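Local coordinates for protein cytochrome P450 monooxygenase (Rhodococcus sp. ECU0066, PDB 6KBH) that binds heme, FMN and a [2Fe-2S] cluster in one self-sufficient chain, and probably inserts oxygen into substrates as a P450 monooxygenase, at residues 605-610 with 629-634; 611-616 with 635-640. All blocks are in the same frame, centred on the assembly; numbering follows the deposited sequence.

Interaction 1: residues 605-610 with 629-634; sequences YEIHYA and ESVRVY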
loop_
_atom_site.group_PDB
_atom_site.type_symbol
_atom_site.label_atom_id
_atom_site.label_comp_id
_atom_site.label_asym_id
_atom_site.label_seq_id
_atom_site.Cartn_x
_atom_site.Cartn_y
_atom_site.Cartn_z
ATOM N N TYR A 605 -13.520 6.326 -42.728
ATOM C CA TYR A 605 -14.246 6.221 -41.474
ATOM C C TYR A 605 -15.541 7.016 -41.571
ATOM O O TYR A 605 -15.668 7.944 -42.373
ATOM C CB TYR A 605 -13.396 6.699 -40.288
ATOM C CG TYR A 605 -12.995 8.155 -40.352
ATOM C CD1 TYR A 605 -11.934 8.564 -41.147
ATOM C CD2 TYR A 605 -13.666 9.117 -39.608
ATOM C CE1 TYR A 605 -11.556 9.887 -41.210
ATOM C CE2 TYR A 605 -13.295 10.449 -39.665
ATOM C CZ TYR A 605 -12.238 10.826 -40.468
ATOM O OH TYR A 605 -11.857 12.146 -40.535
ATOM N N GLU A 606 -16.509 6.632 -40.738
ATOM C CA GLU A 606 -17.826 7.257 -40.720
ATOM C C GLU A 606 -18.249 7.435 -39.271
ATOM O O GLU A 606 -18.283 6.463 -38.517
ATOM C CB GLU A 606 -18.846 6.395 -41.477
ATOM C CG GLU A 606 -19.998 7.179 -42.078
ATOM C CD GLU A 606 -20.907 6.320 -42.937
ATOM O OE1 GLU A 606 -21.008 5.104 -42.666
ATOM O OE2 GLU A 606 -21.521 6.863 -43.881
ATOM N N ILE A 607 -18.572 8.661 -38.866
ATOM C CA ILE A 607 -18.860 8.938 -37.463
ATOM C C ILE A 607 -20.275 9.489 -37.335
ATOM O O ILE A 607 -20.680 10.379 -38.094
ATOM C CB ILE A 607 -17.818 9.883 -36.835
ATOM C CG1 ILE A 607 -18.026 11.336 -37.213
ATOM C CG2 ILE A 607 -16.452 9.560 -37.341
ATOM C CD1 ILE A 607 -16.989 12.200 -36.552
ATOM N N HIS A 608 -21.029 8.929 -36.392
ATOM C CA HIS A 608 -22.438 9.229 -36.195
ATOM C C HIS A 608 -22.601 9.658 -34.740
ATOM O O HIS A 608 -22.311 8.877 -33.828
ATOM C CB HIS A 608 -23.309 8.004 -36.523
ATOM C CG HIS A 608 -23.357 7.656 -37.974
ATOM N ND1 HIS A 608 -24.360 8.093 -38.813
ATOM C CD2 HIS A 608 -22.544 6.888 -38.735
ATOM C CE1 HIS A 608 -24.159 7.627 -40.033
ATOM N NE2 HIS A 608 -23.061 6.893 -40.013
ATOM N N TYR A 609 -23.064 10.888 -34.518
ATOM C CA TYR A 609 -23.027 11.517 -33.199
ATOM C C TYR A 609 -24.420 12.018 -32.832
ATOM O O TYR A 609 -24.939 12.944 -33.464
ATOM C CB TYR A 609 -22.003 12.656 -33.185
ATOM C CG TYR A 609 -21.811 13.356 -31.858
ATOM C CD1 TYR A 609 -22.116 12.728 -30.655
ATOM C CD2 TYR A 609 -21.310 14.651 -31.811
ATOM C CE1 TYR A 609 -21.935 13.380 -29.445
ATOM C CE2 TYR A 609 -21.123 15.304 -30.610
ATOM C CZ TYR A 609 -21.439 14.668 -29.432
ATOM O OH TYR A 609 -21.252 15.327 -28.239
ATOM N N ALA A 610 -25.014 11.417 -31.804
ATOM C CA ALA A 610 -26.335 11.788 -31.326
ATOM C C ALA A 610 -26.251 12.343 -29.910
ATOM O O ALA A 610 -25.288 12.104 -29.177
ATOM C CB ALA A 610 -27.295 10.591 -31.361
ATOM N N GLU A 629 -16.772 16.604 -43.629
ATOM C CA GLU A 629 -17.192 15.794 -44.766
ATOM C C GLU A 629 -17.704 14.429 -44.320
ATOM O O GLU A 629 -18.503 13.804 -45.028
ATOM C CB GLU A 629 -16.024 15.635 -45.745
ATOM C CG GLU A 629 -14.682 15.385 -45.062
ATOM C CD GLU A 629 -13.905 16.665 -44.808
ATOM O OE1 GLU A 629 -14.465 17.756 -45.044
ATOM O OE2 GLU A 629 -12.743 16.584 -44.358
ATOM N N SER A 630 -17.272 13.960 -43.145
ATOM C CA SER A 630 -17.522 12.594 -42.698
ATOM C C SER A 630 -18.476 12.468 -41.514
ATOM O O SER A 630 -18.850 11.343 -41.173
ATOM C CB SER A 630 -16.198 11.911 -42.326
ATOM O OG SER A 630 -15.271 11.927 -43.396
ATOM N N VAL A 631 -18.876 13.563 -40.871
ATOM C CA VAL A 631 -19.749 13.494 -39.701
ATOM C C VAL A 631 -21.199 13.639 -40.138
ATOM O O VAL A 631 -21.528 14.359 -41.089
ATOM C CB VAL A 631 -19.369 14.590 -38.668
ATOM C CG1 VAL A 631 -19.395 15.985 -39.307
ATOM C CG2 VAL A 631 -20.263 14.536 -37.429
ATOM N N ARG A 632 -22.082 12.933 -39.444
ATOM C CA ARG A 632 -23.487 13.298 -39.462
ATOM C C ARG A 632 -23.968 13.367 -38.021
ATOM O O ARG A 632 -23.627 12.516 -37.189
ATOM C CB ARG A 632 -24.314 12.362 -40.306
ATOM C CG ARG A 632 -24.248 12.640 -41.807
ATOM C CD ARG A 632 -24.171 11.346 -42.570
ATOM N NE ARG A 632 -23.232 10.423 -41.939
ATOM C CZ ARG A 632 -21.916 10.595 -41.819
ATOM N NH1 ARG A 632 -21.285 11.627 -42.376
ATOM N NH2 ARG A 632 -21.214 9.668 -41.190
ATOM N N VAL A 633 -24.694 14.424 -37.755
ATOM C CA VAL A 633 -25.243 14.848 -36.483
ATOM C C VAL A 633 -26.708 14.449 -36.428
ATOM O O VAL A 633 -27.387 14.381 -37.455
ATOM C CB VAL A 633 -25.040 16.367 -36.417
ATOM C CG1 VAL A 633 -25.536 16.925 -37.725
ATOM C CG2 VAL A 633 -25.766 16.967 -35.261
ATOM N N TYR A 634 -27.201 14.113 -35.234
ATOM C CA TYR A 634 -28.611 13.741 -35.045
ATOM C C TYR A 634 -29.085 14.224 -33.689
ATOM O O TYR A 634 -29.279 13.424 -32.758
ATOM C CB TYR A 634 -28.815 12.223 -35.196
ATOM C CG TYR A 634 -28.062 11.643 -36.347
ATOM C CD1 TYR A 634 -26.719 11.333 -36.226
ATOM C CD2 TYR A 634 -28.668 11.481 -37.587
ATOM C CE1 TYR A 634 -26.012 10.853 -37.283
ATOM C CE2 TYR A 634 -27.961 11.006 -38.655
ATOM C CZ TYR A 634 -26.627 10.690 -38.482
ATOM O OH TYR A 634 -25.903 10.175 -39.513
#

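Interaction 2: residues 611-616 with 635-640; sequences GRSRTS and PGDEGV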
loop_
_atom_site.group_PDB
_atom_site.type_symbol
_atom_site.label_atom_id
_atom_site.label_comp_id
_atom_site.label_asym_id
_atom_site.label_seq_id
_atom_site.Cartn_x
_atom_site.Cartn_y
_atom_site.Cartn_z
ATOM N N GLY A 611 -27.281 13.092 -29.533
ATOM C CA GLY A 611 -27.352 13.674 -28.208
ATOM C C GLY A 611 -28.693 14.339 -28.005
ATOM O O GLY A 611 -29.440 14.578 -28.960
ATOM N N ARG A 612 -28.991 14.637 -26.737
ATOM C CA ARG A 612 -30.300 15.188 -26.402
ATOM C C ARG A 612 -30.528 16.538 -27.077
ATOM O O ARG A 612 -31.656 16.854 -27.476
ATOM C CB ARG A 612 -30.455 15.303 -24.883
ATOM C CG ARG A 612 -29.612 16.388 -24.225
ATOM C CD ARG A 612 -29.396 16.112 -22.742
ATOM N NE ARG A 612 -30.601 16.341 -21.947
ATOM C CZ ARG A 612 -30.941 17.515 -21.424
ATOM N NH1 ARG A 612 -30.171 18.577 -21.613
ATOM N NH2 ARG A 612 -32.055 17.626 -20.712
ATOM N N SER A 613 -29.474 17.336 -27.235
ATOM C CA SER A 613 -29.616 18.683 -27.771
ATOM C C SER A 613 -28.338 19.077 -28.496
ATOM O O SER A 613 -27.237 18.690 -28.095
ATOM C CB SER A 613 -29.929 19.690 -26.659
ATOM O OG SER A 613 -29.871 21.021 -27.141
ATOM N N ARG A 614 -28.494 19.858 -29.569
ATOM C CA ARG A 614 -27.321 20.346 -30.287
ATOM C C ARG A 614 -26.541 21.358 -29.453
ATOM O O ARG A 614 -25.319 21.472 -29.599
ATOM C CB ARG A 614 -27.727 20.959 -31.629
ATOM C CG ARG A 614 -26.537 21.209 -32.537
ATOM C CD ARG A 614 -26.856 21.958 -33.825
ATOM N NE ARG A 614 -27.616 21.187 -34.806
ATOM C CZ ARG A 614 -28.864 21.460 -35.172
ATOM N NH1 ARG A 614 -29.514 22.477 -34.622
ATOM N NH2 ARG A 614 -29.470 20.707 -36.081
ATOM N N THR A 615 -27.231 22.090 -28.575
ATOM C CA THR A 615 -26.556 23.017 -27.674
ATOM C C THR A 615 -25.670 22.271 -26.683
ATOM O O THR A 615 -24.599 22.760 -26.305
ATOM C CB THR A 615 -27.582 23.869 -26.930
ATOM O OG1 THR A 615 -28.219 23.084 -25.911
ATOM C CG2 THR A 615 -28.644 24.388 -27.888
ATOM N N SER A 616 -26.109 21.090 -26.246
ATOM C CA SER A 616 -25.406 20.293 -25.251
ATOM C C SER A 616 -24.559 19.192 -25.876
ATOM O O SER A 616 -24.203 18.226 -25.193
ATOM C CB SER A 616 -26.404 19.691 -24.262
ATOM O OG SER A 616 -27.243 18.742 -24.902
ATOM N N PRO A 635 -29.278 15.537 -33.539
ATOM C CA PRO A 635 -29.690 16.069 -32.239
ATOM C C PRO A 635 -31.137 15.683 -31.966
ATOM O O PRO A 635 -31.964 15.664 -32.879
ATOM C CB PRO A 635 -29.525 17.593 -32.406
ATOM C CG PRO A 635 -28.779 17.808 -33.716
ATOM C CD PRO A 635 -29.193 16.607 -34.560
ATOM N N GLY A 636 -31.424 15.303 -30.720
ATOM C CA GLY A 636 -32.760 14.831 -30.401
ATOM C C GLY A 636 -33.793 15.944 -30.374
ATOM O O GLY A 636 -34.923 15.765 -30.841
ATOM N N ASP A 637 -33.421 17.104 -29.822
ATOM C CA ASP A 637 -34.384 18.183 -29.610
ATOM C C ASP A 637 -35.057 18.605 -30.911
ATOM O O ASP A 637 -36.263 18.870 -30.937
ATOM C CB ASP A 637 -33.697 19.382 -28.953
ATOM C CG ASP A 637 -32.562 19.936 -29.795
ATOM O OD1 ASP A 637 -31.980 19.172 -30.593
ATOM O OD2 ASP A 637 -32.256 21.138 -29.658
ATOM N N GLU A 638 -34.303 18.677 -32.004
ATOM C CA GLU A 638 -34.919 19.067 -33.268
ATOM C C GLU A 638 -35.863 17.989 -33.768
ATOM O O GLU A 638 -36.880 18.287 -34.407
ATOM C CB GLU A 638 -33.834 19.347 -34.293
ATOM C CG GLU A 638 -32.872 20.392 -33.818
ATOM C CD GLU A 638 -31.454 19.969 -34.033
ATOM O OE1 GLU A 638 -31.203 19.248 -35.020
ATOM O OE2 GLU A 638 -30.603 20.320 -33.193
ATOM N N GLY A 639 -35.518 16.740 -33.504
ATOM C CA GLY A 639 -36.259 15.585 -33.928
ATOM C C GLY A 639 -35.606 15.121 -35.202
ATOM O O GLY A 639 -36.069 15.385 -36.317
ATOM N N VAL A 640 -34.514 14.399 -35.016
ATOM C CA VAL A 640 -33.889 13.590 -36.043
ATOM C C VAL A 640 -33.101 12.575 -35.240
ATOM O O VAL A 640 -32.190 12.931 -34.480
ATOM C CB VAL A 640 -33.021 14.415 -37.017
ATOM C CG1 VAL A 640 -32.111 15.401 -36.282
ATOM C CG2 VAL A 640 -32.220 13.504 -37.944
#

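Interaction 1: residues 605-610 with 629-634
The carbonyl oxygen of Tyr-609 is gripped from the neighbouring strand by two consecutive residues: Tyr-634 N donates to Tyr-609 O at 3.1 Å, and Val-633 CA adds a CA-H...O contact to the same oxygen. Earlier in the strands Arg-632 lies between Ile-607 and Tyr-609, with Arg-632 N bonded to Ile-607 O and Arg-632 O accepting from Tyr-609 N, each at 3.2 Å. This is parallel beta pairing, and the strand segments cross at 19°.

The side chain of Arg-632 is bent at chi2 and chi3, and its guanidinium lies back near Ser-630, where Arg-632 NH2 donates to Ser-630 O at 2.9 Å from above the carbonyl plane. The same NH2 sits 3.5 Å above one face of the His-608 ring, offset toward the rim, and the two planes stand 81° apart. Glu-606 OE2 lies 3.9 Å from Arg-632 NH2 and well out of the guanidinium plane, a long salt bridge of charges alone. An alanine at Arg-632 would probably leave the Glu-606 carboxylate without this countercharge and Ser-630 O without its NH2 donor. Next along, the rings of His-608 and Tyr-634 meet rim to rim.

On the other face Ile-607 CG1 packs at 3.8 Å on Val-631 CB, and Leu-623 of helix 620-625, the connection of this beta-alpha-beta crossover, touches both. Tyr-609, its side chain about 9 Å from the FMN, bonds through OH to Gly-585 O and Ala-618 O. Strand 605-611 pairs on its other edge with 578-584, leaving 631-635 outermost in the five-stranded parallel sheet of a ferredoxin-reductase-like domain.

Interaction 2: residues 611-616 with 635-640
In Arg-614 CG stands anti to the backbone N (chi1 -168°), and in Glu-638 CG is anti to the carbonyl carbon (chi1 -56°); the two side chains, bent further at chi3 of the arginine and at chi2 of the glutamate, then meet and cross at about a right angle. A salt bridge results, Arg-614 NH2 to Glu-638 OE1 at 2.5 Å. The two charged groups are modelled too close together, so their exact stacking is doubtful. Pro-635 lies over a face of the guanidinium, its CG 3.7 Å from Arg-614 NE.

Alongside, the backbones are joined in the loops that follow the C-terminal ends of the two parallel strands, away from the annotated cofactor sites. Gly-636 N donates to Gly-611 O at 2.7 Å, and Asp-637 N makes a weaker bond to Arg-612 O at 2.9 Å. Asp-637 also faces Ser-613, whose OG is 3.5 Å from Asp-637 OD2, a long, weak contact; Thr-615 OG1 is also within reach of the same hydroxyl. Thr-615 OG1 is in turn tied to Asp-487, which links the loop to another part of the chain.

Arg-614, Asp-637 and Glu-638 are all exposed. Water is likely to screen the ion pair, and Asp-637, whose OD1 is 5.8 Å from Arg-614 NH1, would probably add to the negative field around the guanidinium; the loops are also joined by the backbone bond from Gly-636, which does not depend on charge.

The two contacts follow one another along the same pair of chain runs: 605-610 continues into 611-616, and 629-634 into 635-640. Interaction 1 is the partly buried one, a regular parallel ladder with apolar packing against a helix on one face and a polar row on the other. Interaction 2 is a surface contact between the loops that leave those strands, where the ladder gives way to a few backbone bonds and an exposed ion pair. Arginine meets glutamate in both, at long range in the first and closely in the second. They touch directly where Tyr-634 CB packs 3.5 Å from Val-640 O.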